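Local coordinates for poly(ADP-ribose) glycohydrolase (Thermomonospora curvata, PDB 3SIG), which hydrolyses the glycosidic bonds that join ADP-ribose units in poly(ADP-ribose), and is held here with ADP-ribose bound, at residues Leu75-Arg80 with Arg214-Ala219; Arg117-Tyr122 with Val170-Ser175; Gly218-Gly223 with Glu234-Leu239; Gly238-Gly243 with Val253-Trp258. All coordinates share one frame; numbering follows the deposited sequence. Where two conformers were deposited one is given.

Interaction 1: residues Leu75-Arg80 with Arg214-Ala219. With AR6 ([(2R,3S,4R,5R)-5-(6-aminopurin-9-yl)-3,4-dihydroxy-oxolan-2-yl]methyl [hydroxy-[[(2R,3S,4R,5S)-3,4,5-trihydroxyoxolan-2-yl]methoxy]phosphoryl] hydrogen phosphate), chain B.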
# COMPACT_ATOMS: atom_id res chain seq x y z
N LEU A 75 7.85 -3.69 -1.06
CA LEU A 75 9.01 -2.82 -1.30
C LEU A 75 10.03 -3.42 -2.22
O LEU A 75 10.62 -2.70 -3.03
CB LEU A 75 9.64 -2.42 0.01
CG LEU A 75 8.77 -1.42 0.78
CD1 LEU A 75 9.44 -1.09 2.07
CD2 LEU A 75 8.43 -0.14 0.02
N ALA A 76 10.25 -4.73 -2.16
CA ALA A 76 11.24 -5.35 -3.03
C ALA A 76 10.78 -5.23 -4.48
O ALA A 76 11.55 -4.92 -5.38
CB ALA A 76 11.49 -6.80 -2.65
N ALA A 77 9.50 -5.48 -4.71
CA ALA A 77 8.98 -5.36 -6.07
C ALA A 77 9.10 -3.91 -6.53
O ALA A 77 9.50 -3.64 -7.68
CB ALA A 77 7.51 -5.82 -6.14
N ALA A 78 8.73 -2.96 -5.70
CA ALA A 78 8.85 -1.55 -6.05
C ALA A 78 10.28 -1.16 -6.38
O ALA A 78 10.53 -0.46 -7.36
CB ALA A 78 8.32 -0.69 -4.96
N ARG A 79 11.24 -1.67 -5.63
CA ARG A 79 12.64 -1.34 -5.86
C ARG A 79 13.11 -1.90 -7.18
O ARG A 79 13.86 -1.25 -7.92
CB ARG A 79 13.44 -1.88 -4.70
CG ARG A 79 14.87 -1.38 -4.63
CD ARG A 79 15.53 -1.91 -3.38
NE ARG A 79 16.92 -1.49 -3.29
CZ ARG A 79 17.82 -2.06 -2.50
NH1 ARG A 79 17.48 -3.05 -1.71
NH2 ARG A 79 19.08 -1.64 -2.49
N ARG A 80 12.72 -3.14 -7.48
CA ARG A 80 13.07 -3.79 -8.74
C ARG A 80 12.55 -2.98 -9.92
O ARG A 80 13.28 -2.70 -10.88
CB ARG A 80 12.55 -5.22 -8.77
CG ARG A 80 12.74 -5.90 -10.10
CD ARG A 80 12.37 -7.39 -10.08
NE ARG A 80 10.97 -7.64 -9.68
CZ ARG A 80 9.95 -7.76 -10.53
NH1 ARG A 80 10.13 -7.65 -11.84
NH2 ARG A 80 8.74 -8.01 -10.07
N ARG A 214 2.84 1.76 -13.75
CA ARG A 214 3.33 0.53 -13.14
C ARG A 214 2.91 0.49 -11.66
O ARG A 214 3.07 1.47 -10.93
CB ARG A 214 4.86 0.44 -13.29
CG ARG A 214 5.26 0.46 -14.76
CD ARG A 214 6.73 0.18 -15.00
NE ARG A 214 7.56 1.21 -14.37
CZ ARG A 214 8.79 1.01 -13.89
NH1 ARG A 214 9.38 -0.15 -14.02
NH2 ARG A 214 9.41 2.02 -13.29
N LEU A 215 2.31 -0.65 -11.28
CA LEU A 215 1.73 -0.84 -9.96
C LEU A 215 2.31 -2.02 -9.25
O LEU A 215 2.64 -3.07 -9.85
CB LEU A 215 0.25 -1.11 -10.05
CG LEU A 215 -0.56 -0.15 -10.91
CD1 LEU A 215 -2.04 -0.56 -10.89
CD2 LEU A 215 -0.41 1.31 -10.54
N VAL A 216 2.33 -1.89 -7.94
CA VAL A 216 2.60 -3.04 -7.08
C VAL A 216 1.37 -3.23 -6.19
O VAL A 216 1.07 -2.39 -5.33
CB VAL A 216 3.87 -2.88 -6.22
CG1 VAL A 216 4.06 -4.11 -5.36
CG2 VAL A 216 5.12 -2.64 -7.10
N LEU A 217 0.67 -4.33 -6.45
CA LEU A 217 -0.54 -4.74 -5.73
C LEU A 217 -0.22 -6.04 -5.00
O LEU A 217 0.95 -6.46 -4.93
CB LEU A 217 -1.71 -4.94 -6.71
CG LEU A 217 -2.04 -3.73 -7.59
CD1 LEU A 217 -3.16 -4.07 -8.56
CD2 LEU A 217 -2.39 -2.53 -6.77
N GLY A 218 -1.21 -6.67 -4.41
CA GLY A 218 -0.96 -7.90 -3.65
C GLY A 218 -2.23 -8.34 -2.97
O GLY A 218 -3.34 -7.94 -3.38
N ALA A 219 -2.05 -9.13 -1.93
CA ALA A 219 -3.13 -9.78 -1.21
C ALA A 219 -3.77 -8.89 -0.15
O ALA A 219 -3.87 -9.21 1.02
CB ALA A 219 -2.63 -11.08 -0.59
N1 AR6 B . 4.74 -7.52 1.10
C2 AR6 B . 3.88 -8.21 0.37
N3 AR6 B . 2.89 -9.03 0.85
C4 AR6 B . 2.84 -9.06 2.20
C5 AR6 B . 3.74 -8.32 3.04
C6 AR6 B . 4.68 -7.55 2.40
N6 AR6 B . 5.60 -6.82 3.16
N7 AR6 B . 3.35 -8.60 4.39
C8 AR6 B . 2.37 -9.44 4.33
N9 AR6 B . 1.99 -9.77 3.06
PA AR6 B . -1.66 -7.59 5.78
PB AR6 B . -4.46 -6.60 5.63
C1' AR6 B . 0.94 -10.64 2.54
O1A AR6 B . -2.11 -8.61 6.77
O1B AR6 B . -5.01 -5.62 4.61
C1D AR6 B . -1.91 -3.82 9.44
O1D AR6 B . -1.73 -3.84 10.83
C2' AR6 B . 0.52 -11.74 3.48
O2' AR6 B . 0.18 -12.89 2.76
O2A AR6 B . -0.54 -6.67 6.18
O2B AR6 B . -5.08 -7.95 5.71
C2D AR6 B . -2.59 -2.56 9.09
O2D AR6 B . -2.09 -1.39 9.65
C3' AR6 B . -0.69 -11.16 4.12
O3' AR6 B . -1.60 -12.13 4.53
O3A AR6 B . -2.92 -6.76 5.28
C3D AR6 B . -4.02 -2.89 9.11
O3D AR6 B . -4.41 -2.65 10.43
C4' AR6 B . -1.28 -10.26 3.08
O4' AR6 B . -0.23 -9.92 2.21
C4D AR6 B . -4.03 -4.33 8.74
O4D AR6 B . -2.76 -4.88 9.07
C5' AR6 B . -1.98 -9.01 3.59
O5' AR6 B . -1.11 -8.26 4.42
C5D AR6 B . -4.36 -4.58 7.27
O5D AR6 B . -4.49 -5.98 7.08
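In the macrodomain-type core of this enzyme, helix 74-84 lies on the central mixed sheet, and A77 and A78 rest there on V216 of strand 214-217. It is a worked example of close helix-to-strand packing through small side chains. V216 carries CG1 anti to its backbone N (chi1 -180°), which spreads the two methyls under successive residues of the helix. A77 CB drops between them, 3.9 Å from V216 CG1 and 4.1 Å from V216 CG2. The second methyl also runs under the next residue, where it meets backbone as much as side chain: V216 CG2 is 3.9 Å from A78 N and 4.3 Å from A78 CB. With one methyl per helical residue, the main chains come near, and the CA atoms of A78 and V216 are 6.5 Å apart. C91 of the adjacent strand 90-94 packs against both A78 and V216, while A256 of strand 252-256 meets A77, so the helix bridges several strands. R214, at the start of its strand, forms a salt bridge to D87 and a hydrogen bond to L81 O near the end of the helix. Beyond the strand the chain enters the ligand pocket, where A219 O lies 3.2 Å from C5' of the bound ADP-ribose and A219 CB packs 3.9 Å from its O4'. Where A77, A78 and V216 meet, the contact is made largely by methyl groups and held by close fit and burial; the R214 bond adds a directed polar link between the same helix and strand.

Interaction 2: residues Arg117-Tyr122 with Val170-Ser175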
# COMPACT_ATOMS: atom_id res chain seq x y z
N ARG A 117 8.05 1.58 8.59
CA ARG A 117 9.38 1.48 9.15
C ARG A 117 10.43 1.83 8.12
O ARG A 117 11.57 2.13 8.48
CB ARG A 117 9.67 0.04 9.61
CG ARG A 117 9.01 -0.36 10.94
CD ARG A 117 9.62 -1.61 11.61
NE ARG A 117 9.71 -2.71 10.67
CZ ARG A 117 8.72 -3.53 10.35
NH1 ARG A 117 7.53 -3.43 10.94
NH2 ARG A 117 8.92 -4.44 9.42
N SER A 118 10.11 1.73 6.85
CA SER A 118 11.11 1.72 5.77
C SER A 118 11.11 2.94 4.89
O SER A 118 11.87 2.95 3.91
CB SER A 118 10.88 0.49 4.88
OG SER A 118 10.85 -0.70 5.64
N SER A 119 10.28 3.93 5.17
CA SER A 119 10.06 5.00 4.21
C SER A 119 9.58 6.25 4.91
O SER A 119 9.47 6.27 6.14
CB SER A 119 8.99 4.57 3.18
OG SER A 119 7.69 4.57 3.76
N GLY A 120 9.25 7.28 4.13
CA GLY A 120 8.59 8.44 4.66
C GLY A 120 7.07 8.38 4.74
O GLY A 120 6.43 9.40 5.01
N LEU A 121 6.52 7.19 4.58
CA LEU A 121 5.07 7.09 4.50
C LEU A 121 4.36 7.65 5.72
O LEU A 121 3.34 8.31 5.58
CB LEU A 121 4.66 5.64 4.29
CG LEU A 121 3.16 5.38 4.19
CD1 LEU A 121 2.50 6.15 3.03
CD2 LEU A 121 2.93 3.88 4.07
N TYR A 122 4.85 7.39 6.92
CA TYR A 122 4.19 7.91 8.13
C TYR A 122 4.10 9.42 8.13
O TYR A 122 3.13 9.97 8.63
CB TYR A 122 4.95 7.44 9.36
CG TYR A 122 4.58 7.97 10.73
CD1 TYR A 122 3.35 7.72 11.30
CD2 TYR A 122 5.53 8.65 11.49
CE1 TYR A 122 3.09 8.15 12.61
CE2 TYR A 122 5.25 9.07 12.75
CZ TYR A 122 4.05 8.82 13.27
OH TYR A 122 3.82 9.25 14.57
N VAL A 170 8.66 6.16 -4.40
CA VAL A 170 7.44 5.58 -4.96
C VAL A 170 6.26 6.37 -4.51
O VAL A 170 6.31 7.04 -3.46
CB VAL A 170 7.25 4.12 -4.50
CG1 VAL A 170 8.52 3.29 -4.78
CG2 VAL A 170 6.95 4.03 -3.02
N ALA A 171 5.14 6.24 -5.20
CA ALA A 171 3.87 6.75 -4.70
C ALA A 171 3.18 5.65 -3.94
O ALA A 171 3.24 4.46 -4.30
CB ALA A 171 3.00 7.22 -5.83
N PHE A 172 2.48 6.03 -2.88
CA PHE A 172 1.61 5.11 -2.15
C PHE A 172 0.16 5.46 -2.32
O PHE A 172 -0.22 6.65 -2.39
CB PHE A 172 1.97 5.02 -0.67
CG PHE A 172 3.27 4.30 -0.39
CD1 PHE A 172 3.34 2.92 -0.46
CD2 PHE A 172 4.43 5.00 -0.11
CE1 PHE A 172 4.54 2.25 -0.23
CE2 PHE A 172 5.64 4.33 0.15
CZ PHE A 172 5.68 2.96 0.08
N LEU A 173 -0.66 4.41 -2.34
CA LEU A 173 -2.11 4.49 -2.34
C LEU A 173 -2.57 3.82 -1.07
O LEU A 173 -2.35 2.61 -0.93
CB LEU A 173 -2.66 3.76 -3.56
CG LEU A 173 -2.03 4.14 -4.91
CD1 LEU A 173 -2.18 3.11 -5.98
CD2 LEU A 173 -2.62 5.42 -5.36
N THR A 174 -3.20 4.59 -0.18
CA THR A 174 -3.60 4.10 1.13
C THR A 174 -5.10 3.96 1.18
O THR A 174 -5.82 4.96 1.16
CB THR A 174 -3.04 5.05 2.22
OG1 THR A 174 -1.63 4.86 2.28
CG2 THR A 174 -3.58 4.84 3.60
N SER A 175 -5.55 2.71 1.20
CA SER A 175 -6.96 2.38 1.18
C SER A 175 -7.13 1.12 2.01
O SER A 175 -6.48 0.12 1.74
CB SER A 175 -7.37 2.07 -0.27
OG SER A 175 -8.67 1.48 -0.37
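L121 lays its branched end over one face of the F172 ring, with CD2 above that face and CD1 nearer the root of the ring. The closest approaches are those of L121 CD1, 3.9 Å from both F172 CD2 and F172 CB. Within strand 163-175, V170 reaches the opposite face, its CG2 3.4 Å above the F172 ring plane and offset toward the rim. The phenyl group is therefore sandwiched between a leucine of the covering layer and a valine of its own strand. A chi1 of 180° at L121 stretches the side chain away from its own backbone N and carries it down from the helix to the sheet. Its CD1 also comes within 4.4 Å of T174 OG1, a hydroxyl hydrogen-bonded to N93; the T174 side chain is itself about 9 Å from the bound ADP-ribose. S119 approaches the ring obliquely, with OG 4.2 Å from F172 CE2, and the same oxygen lies in the bend between two helices. It accepts a bond from L121 N at 3.0 Å (N-H...O angle 155°), which makes an ST turn, and it is hydrogen-bonded as well to L115 O of the preceding helix. Two bonds thus fix a buried hydroxyl beside an aromatic ring, while G120 takes the N-cap position of helix 121-125. L75 of helix 74-84 also packs on F172. Helices laid over a central sheet in this way are characteristic of the macrodomain-like alpha/beta fold.

Interaction 3: residues Gly218-Gly223 with Glu234-Leu239; sequences GAWGCG and ETFAGL. With AR6 ([(2R,3S,4R,5R)-5-(6-aminopurin-9-yl)-3,4-dihydroxy-oxolan-2-yl]methyl [hydroxy-[[(2R,3S,4R,5S)-3,4,5-trihydroxyoxolan-2-yl]methoxy]phosphoryl] hydrogen phosphate), chain B.
A peptide oxygen set against an aromatic ring is the odd feature here: G218 O stands 3.7 Å from F236 CE2, reaching the ring obliquely. That carbonyl is already engaged, since it accepts W220 N at 2.9 Å and so closes an inverse gamma turn centred on A219. W220 supplies the other half of the contact. The side chains of W220 and F236 cross at about a right angle, and W220 CE3 meets F236 CZ at 4.0 Å. The indole is turned out toward helix 229-240 by a CG anti to the backbone N (chi1 -178°), while its NE1 is hydrogen-bonded to S175 O. Loop 218-223, which this aromatic pair joins to the helix, binds the diphosphate, consistent with the phosphate-binding loops of macrodomains. A type II turn from A219 to C222, closed by C222 N to A219 O at 3.0 Å, brings backbone N-H groups round to the ligand. G221, which has positive phi, gives a weak bond from N to O1B of ADP-ribose at 2.9 Å. G223 N reaches O2B of the same phosphate at 2.9 Å and more nearly straight (151°), and as a glycine it lets O1A of the other phosphate lie close by. V224 N and F225 N continue this run of backbone donors to the ligand. On the side of the helix, A200 of helix 189-209 packs against F236.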
# COMPACT_ATOMS: atom_id res chain seq x y z
N GLY A 218 -1.21 -6.67 -4.41
CA GLY A 218 -0.96 -7.90 -3.65
C GLY A 218 -2.23 -8.34 -2.97
O GLY A 218 -3.34 -7.94 -3.38
N ALA A 219 -2.05 -9.13 -1.93
CA ALA A 219 -3.13 -9.78 -1.21
C ALA A 219 -3.77 -8.89 -0.15
O ALA A 219 -3.87 -9.21 1.02
CB ALA A 219 -2.63 -11.08 -0.59
N TRP A 220 -4.18 -7.72 -0.62
CA TRP A 220 -4.84 -6.65 0.12
C TRP A 220 -5.96 -7.22 0.97
O TRP A 220 -6.82 -7.95 0.46
CB TRP A 220 -5.42 -5.70 -0.90
CG TRP A 220 -6.11 -4.48 -0.42
CD1 TRP A 220 -5.71 -3.57 0.53
CD2 TRP A 220 -7.32 -3.99 -0.97
NE1 TRP A 220 -6.61 -2.54 0.60
CE2 TRP A 220 -7.60 -2.76 -0.33
CE3 TRP A 220 -8.20 -4.46 -1.97
CZ2 TRP A 220 -8.73 -2.01 -0.63
CZ3 TRP A 220 -9.32 -3.71 -2.26
CH2 TRP A 220 -9.59 -2.51 -1.59
N GLY A 221 -5.94 -6.97 2.27
CA GLY A 221 -7.03 -7.38 3.13
C GLY A 221 -6.99 -8.82 3.59
O GLY A 221 -7.86 -9.21 4.36
N CYS A 222 -6.01 -9.60 3.15
CA CYS A 222 -6.08 -11.05 3.30
C CYS A 222 -5.28 -11.64 4.45
O CYS A 222 -5.16 -12.87 4.54
CB CYS A 222 -5.67 -11.76 2.01
SG CYS A 222 -6.72 -11.41 0.60
N GLY A 223 -4.72 -10.77 5.29
CA GLY A 223 -3.99 -11.21 6.47
C GLY A 223 -4.71 -10.77 7.71
O GLY A 223 -5.70 -11.41 8.13
N GLU A 234 -9.68 -12.46 -7.51
CA GLU A 234 -10.75 -12.36 -8.52
C GLU A 234 -11.20 -10.91 -8.71
O GLU A 234 -11.52 -10.50 -9.83
CB GLU A 234 -11.93 -13.26 -8.15
CG GLU A 234 -13.06 -13.19 -9.15
CD GLU A 234 -12.68 -13.70 -10.51
OE1 GLU A 234 -11.84 -14.61 -10.60
OE2 GLU A 234 -13.23 -13.19 -11.51
N THR A 235 -11.21 -10.14 -7.63
CA THR A 235 -11.60 -8.74 -7.69
C THR A 235 -10.67 -8.00 -8.64
O THR A 235 -11.11 -7.29 -9.56
CB THR A 235 -11.56 -8.10 -6.31
OG1 THR A 235 -12.54 -8.73 -5.48
CG2 THR A 235 -11.85 -6.62 -6.34
N PHE A 236 -9.36 -8.15 -8.43
CA PHE A 236 -8.39 -7.52 -9.33
C PHE A 236 -8.48 -8.07 -10.74
O PHE A 236 -8.35 -7.32 -11.71
CB PHE A 236 -6.96 -7.59 -8.79
CG PHE A 236 -6.73 -6.72 -7.60
CD1 PHE A 236 -6.79 -5.34 -7.72
CD2 PHE A 236 -6.36 -7.27 -6.38
CE1 PHE A 236 -6.53 -4.51 -6.60
CE2 PHE A 236 -6.09 -6.44 -5.29
CZ PHE A 236 -6.18 -5.07 -5.41
N ALA A 237 -8.72 -9.37 -10.87
CA ALA A 237 -8.85 -9.96 -12.20
C ALA A 237 -10.01 -9.39 -12.99
O ALA A 237 -9.89 -9.14 -14.20
CB ALA A 237 -9.02 -11.48 -12.10
N GLY A 238 -11.15 -9.21 -12.36
CA GLY A 238 -12.29 -8.63 -13.04
C GLY A 238 -12.04 -7.22 -13.54
O GLY A 238 -12.62 -6.79 -14.54
N LEU A 239 -11.17 -6.49 -12.86
CA LEU A 239 -10.83 -5.13 -13.25
C LEU A 239 -9.77 -5.09 -14.35
O LEU A 239 -9.81 -4.20 -15.22
CB LEU A 239 -10.32 -4.34 -12.03
CG LEU A 239 -11.42 -4.07 -11.00
CD1 LEU A 239 -10.79 -3.59 -9.66
CD2 LEU A 239 -12.49 -3.12 -11.47
N1 AR6 B . 4.74 -7.52 1.10
C2 AR6 B . 3.88 -8.21 0.37
N3 AR6 B . 2.89 -9.03 0.85
C4 AR6 B . 2.84 -9.06 2.20
C5 AR6 B . 3.74 -8.32 3.04
C6 AR6 B . 4.68 -7.55 2.40
N6 AR6 B . 5.60 -6.82 3.16
N7 AR6 B . 3.35 -8.60 4.39
C8 AR6 B . 2.37 -9.44 4.33
N9 AR6 B . 1.99 -9.77 3.06
PA AR6 B . -1.66 -7.59 5.78
PB AR6 B . -4.46 -6.60 5.63
C1' AR6 B . 0.94 -10.64 2.54
O1A AR6 B . -2.11 -8.61 6.77
O1B AR6 B . -5.01 -5.62 4.61
C1D AR6 B . -1.91 -3.82 9.44
O1D AR6 B . -1.73 -3.84 10.83
C2' AR6 B . 0.52 -11.74 3.48
O2' AR6 B . 0.18 -12.89 2.76
O2A AR6 B . -0.54 -6.67 6.18
O2B AR6 B . -5.08 -7.95 5.71
C2D AR6 B . -2.59 -2.56 9.09
O2D AR6 B . -2.09 -1.39 9.65
C3' AR6 B . -0.69 -11.16 4.12
O3' AR6 B . -1.60 -12.13 4.53
O3A AR6 B . -2.92 -6.76 5.28
C3D AR6 B . -4.02 -2.89 9.11
O3D AR6 B . -4.41 -2.65 10.43
C4' AR6 B . -1.28 -10.26 3.08
O4' AR6 B . -0.23 -9.92 2.21
C4D AR6 B . -4.03 -4.33 8.74
O4D AR6 B . -2.76 -4.88 9.07
C5' AR6 B . -1.98 -9.01 3.59
O5' AR6 B . -1.11 -8.26 4.42
C5D AR6 B . -4.36 -4.58 7.27
O5D AR6 B . -4.49 -5.98 7.08

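Interaction 4: residues Gly238-Gly243 with Val253-Trp258; sequences GLLLDG and VVFAVW. With AR6 ([(2R,3S,4R,5R)-5-(6-aminopurin-9-yl)-3,4-dihydroxy-oxolan-2-yl]methyl [hydroxy-[[(2R,3S,4R,5S)-3,4,5-trihydroxyoxolan-2-yl]methoxy]phosphoryl] hydrogen phosphate), chain B.
L240 directs CD1 at the rim of the F255 ring, touching F255 CZ at 3.9 Å from near the ring plane. The two side chains come from opposite directions, one from the last turn of helix 229-240 and the other from strand 252-256. The same methyl makes a looser contact with V253, at 4.4 Å between L240 CD1 and V253 CG1. V253 CG1 in turn lies over one face of the F255 ring, 3.8 Å above its plane and toward the rim, so one leucine methyl meets two residues of a single strand face. With chi1 of L240 at -67°, CG stands beside the backbone N and the branch points at the sheet, just before L241 leaves helical geometry. In the next shell, F274 stacks on F255, and F270 of helix 265-273 meets the same ring with planes inclined by about 40°; F246 packs against L240. The end of the strand and the residues after it line the adenine part of the ligand pocket. A256 O is 3.4 Å from C2 of ADP-ribose and W258 O is 3.0 Å from N9, while the W258 indole turns its edge to a face of the adenine, with CE3 3.8 Å from N7. In the beta-alpha-beta crossover from strand 214-217 through helix 229-240 to strand 252-256, the L240 contact joins the helix to the second strand. That returning strand is hydrogen-bonded on one side to strand 214-217 and on the other to strand 66-70, with helix 74-84 packed against V254.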
# COMPACT_ATOMS: atom_id res chain seq x y z
N GLY A 238 -11.15 -9.21 -12.36
CA GLY A 238 -12.29 -8.63 -13.04
C GLY A 238 -12.04 -7.22 -13.54
O GLY A 238 -12.62 -6.79 -14.54
N LEU A 239 -11.17 -6.49 -12.86
CA LEU A 239 -10.83 -5.13 -13.25
C LEU A 239 -9.77 -5.09 -14.35
O LEU A 239 -9.81 -4.20 -15.22
CB LEU A 239 -10.32 -4.34 -12.03
CG LEU A 239 -11.42 -4.07 -11.00
CD1 LEU A 239 -10.79 -3.59 -9.66
CD2 LEU A 239 -12.49 -3.12 -11.47
N LEU A 240 -8.86 -6.06 -14.34
CA LEU A 240 -7.69 -6.00 -15.21
C LEU A 240 -7.75 -6.95 -16.39
O LEU A 240 -7.03 -6.74 -17.38
CB LEU A 240 -6.41 -6.33 -14.42
CG LEU A 240 -6.04 -5.29 -13.37
CD1 LEU A 240 -5.04 -5.89 -12.40
CD2 LEU A 240 -5.47 -4.01 -13.99
N LEU A 241 -8.60 -7.97 -16.33
CA LEU A 241 -8.65 -9.02 -17.36
C LEU A 241 -10.03 -9.08 -18.00
O LEU A 241 -10.97 -8.40 -17.60
CB LEU A 241 -8.35 -10.39 -16.73
CG LEU A 241 -7.04 -10.54 -15.98
CD1 LEU A 241 -6.85 -11.95 -15.41
CD2 LEU A 241 -5.90 -10.19 -16.86
N ASP A 242 -10.15 -9.91 -19.04
CA ASP A 242 -11.39 -10.14 -19.77
C ASP A 242 -12.16 -8.87 -20.08
O ASP A 242 -13.38 -8.81 -19.86
CB ASP A 242 -12.28 -11.14 -19.03
CG ASP A 242 -13.39 -11.71 -19.94
OD1 ASP A 242 -13.19 -11.82 -21.17
OD2 ASP A 242 -14.48 -12.07 -19.42
N GLY A 243 -11.48 -7.89 -20.63
CA GLY A 243 -12.13 -6.67 -21.06
C GLY A 243 -12.68 -5.81 -19.94
O GLY A 243 -13.58 -5.00 -20.13
N VAL A 253 1.79 -4.61 -13.88
CA VAL A 253 1.21 -4.83 -12.56
C VAL A 253 1.89 -6.02 -11.94
O VAL A 253 1.91 -7.12 -12.55
CB VAL A 253 -0.27 -5.10 -12.64
CG1 VAL A 253 -0.86 -5.43 -11.27
CG2 VAL A 253 -1.01 -3.89 -13.26
N VAL A 254 2.45 -5.84 -10.76
CA VAL A 254 3.02 -6.95 -9.99
C VAL A 254 2.15 -7.21 -8.78
O VAL A 254 1.84 -6.28 -8.03
CB VAL A 254 4.43 -6.63 -9.47
CG1 VAL A 254 5.04 -7.84 -8.72
CG2 VAL A 254 5.36 -6.18 -10.58
N PHE A 255 1.74 -8.47 -8.62
CA PHE A 255 1.15 -8.94 -7.38
C PHE A 255 2.28 -9.51 -6.58
O PHE A 255 2.68 -10.68 -6.77
CB PHE A 255 0.02 -9.94 -7.64
CG PHE A 255 -1.14 -9.34 -8.38
CD1 PHE A 255 -2.08 -8.56 -7.74
CD2 PHE A 255 -1.26 -9.50 -9.75
CE1 PHE A 255 -3.16 -8.02 -8.44
CE2 PHE A 255 -2.34 -8.95 -10.43
CZ PHE A 255 -3.25 -8.18 -9.79
N ALA A 256 2.81 -8.67 -5.68
CA ALA A 256 3.94 -9.04 -4.83
C ALA A 256 3.34 -9.58 -3.54
O ALA A 256 2.76 -8.81 -2.76
CB ALA A 256 4.82 -7.84 -4.57
N VAL A 257 3.42 -10.90 -3.35
CA VAL A 257 2.74 -11.53 -2.25
C VAL A 257 3.76 -12.31 -1.43
O VAL A 257 4.17 -13.41 -1.81
CB VAL A 257 1.63 -12.45 -2.72
CG1 VAL A 257 0.85 -12.92 -1.48
CG2 VAL A 257 0.70 -11.73 -3.72
N TRP A 258 4.18 -11.75 -0.29
CA TRP A 258 5.14 -12.31 0.63
C TRP A 258 4.36 -12.86 1.82
O TRP A 258 3.89 -12.10 2.68
CB TRP A 258 6.10 -11.22 1.10
CG TRP A 258 7.12 -11.73 2.06
CD1 TRP A 258 8.01 -12.73 1.83
CD2 TRP A 258 7.30 -11.34 3.42
NE1 TRP A 258 8.76 -12.97 2.96
CE2 TRP A 258 8.34 -12.13 3.95
CE3 TRP A 258 6.70 -10.39 4.24
CZ2 TRP A 258 8.81 -11.98 5.27
CZ3 TRP A 258 7.16 -10.25 5.55
CH2 TRP A 258 8.19 -11.05 6.05
N1 AR6 B . 4.74 -7.52 1.10
C2 AR6 B . 3.88 -8.21 0.37
N3 AR6 B . 2.89 -9.03 0.85
C4 AR6 B . 2.84 -9.06 2.20
C5 AR6 B . 3.74 -8.32 3.04
C6 AR6 B . 4.68 -7.55 2.40
N6 AR6 B . 5.60 -6.82 3.16
N7 AR6 B . 3.35 -8.60 4.39
C8 AR6 B . 2.37 -9.44 4.33
N9 AR6 B . 1.99 -9.77 3.06
PA AR6 B . -1.66 -7.59 5.78
PB AR6 B . -4.46 -6.60 5.63
C1' AR6 B . 0.94 -10.64 2.54
O1A AR6 B . -2.11 -8.61 6.77
O1B AR6 B . -5.01 -5.62 4.61
C1D AR6 B . -1.91 -3.82 9.44
O1D AR6 B . -1.73 -3.84 10.83
C2' AR6 B . 0.52 -11.74 3.48
O2' AR6 B . 0.18 -12.89 2.76
O2A AR6 B . -0.54 -6.67 6.18
O2B AR6 B . -5.08 -7.95 5.71
C2D AR6 B . -2.59 -2.56 9.09
O2D AR6 B . -2.09 -1.39 9.65
C3' AR6 B . -0.69 -11.16 4.12
O3' AR6 B . -1.60 -12.13 4.53
O3A AR6 B . -2.92 -6.76 5.28
C3D AR6 B . -4.02 -2.89 9.11
O3D AR6 B . -4.41 -2.65 10.43
C4' AR6 B . -1.28 -10.26 3.08
O4' AR6 B . -0.23 -9.92 2.21
C4D AR6 B . -4.03 -4.33 8.74
O4D AR6 B . -2.76 -4.88 9.07
C5' AR6 B . -1.98 -9.01 3.59
O5' AR6 B . -1.11 -8.26 4.42
C5D AR6 B . -4.36 -4.58 7.27
O5D AR6 B . -4.49 -5.98 7.08

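Overall arrangement
From the N terminus, interaction 1 opens at 75-80 and closes a long loop at 214-219, with 133 residues between. Interaction 2 (117-122 with 170-175) is nested inside it, closing a loop of 47 residues, and the two touch where L75 meets S118. Interaction 3 starts on G218 and A219, where interaction 1 ends, and closes a short loop on helix 229-240. Interaction 4 starts on G238 and L239, where interaction 3 ends, and returns to the sheet beside strand 214-217. None cross. Interactions 1, 2 and 4 join helical or helix-flanking segments to the central sheet; interaction 3 joins the phosphate-binding loop to helix 229-240 and is tied to interaction 2 through the W220 hydrogen bond.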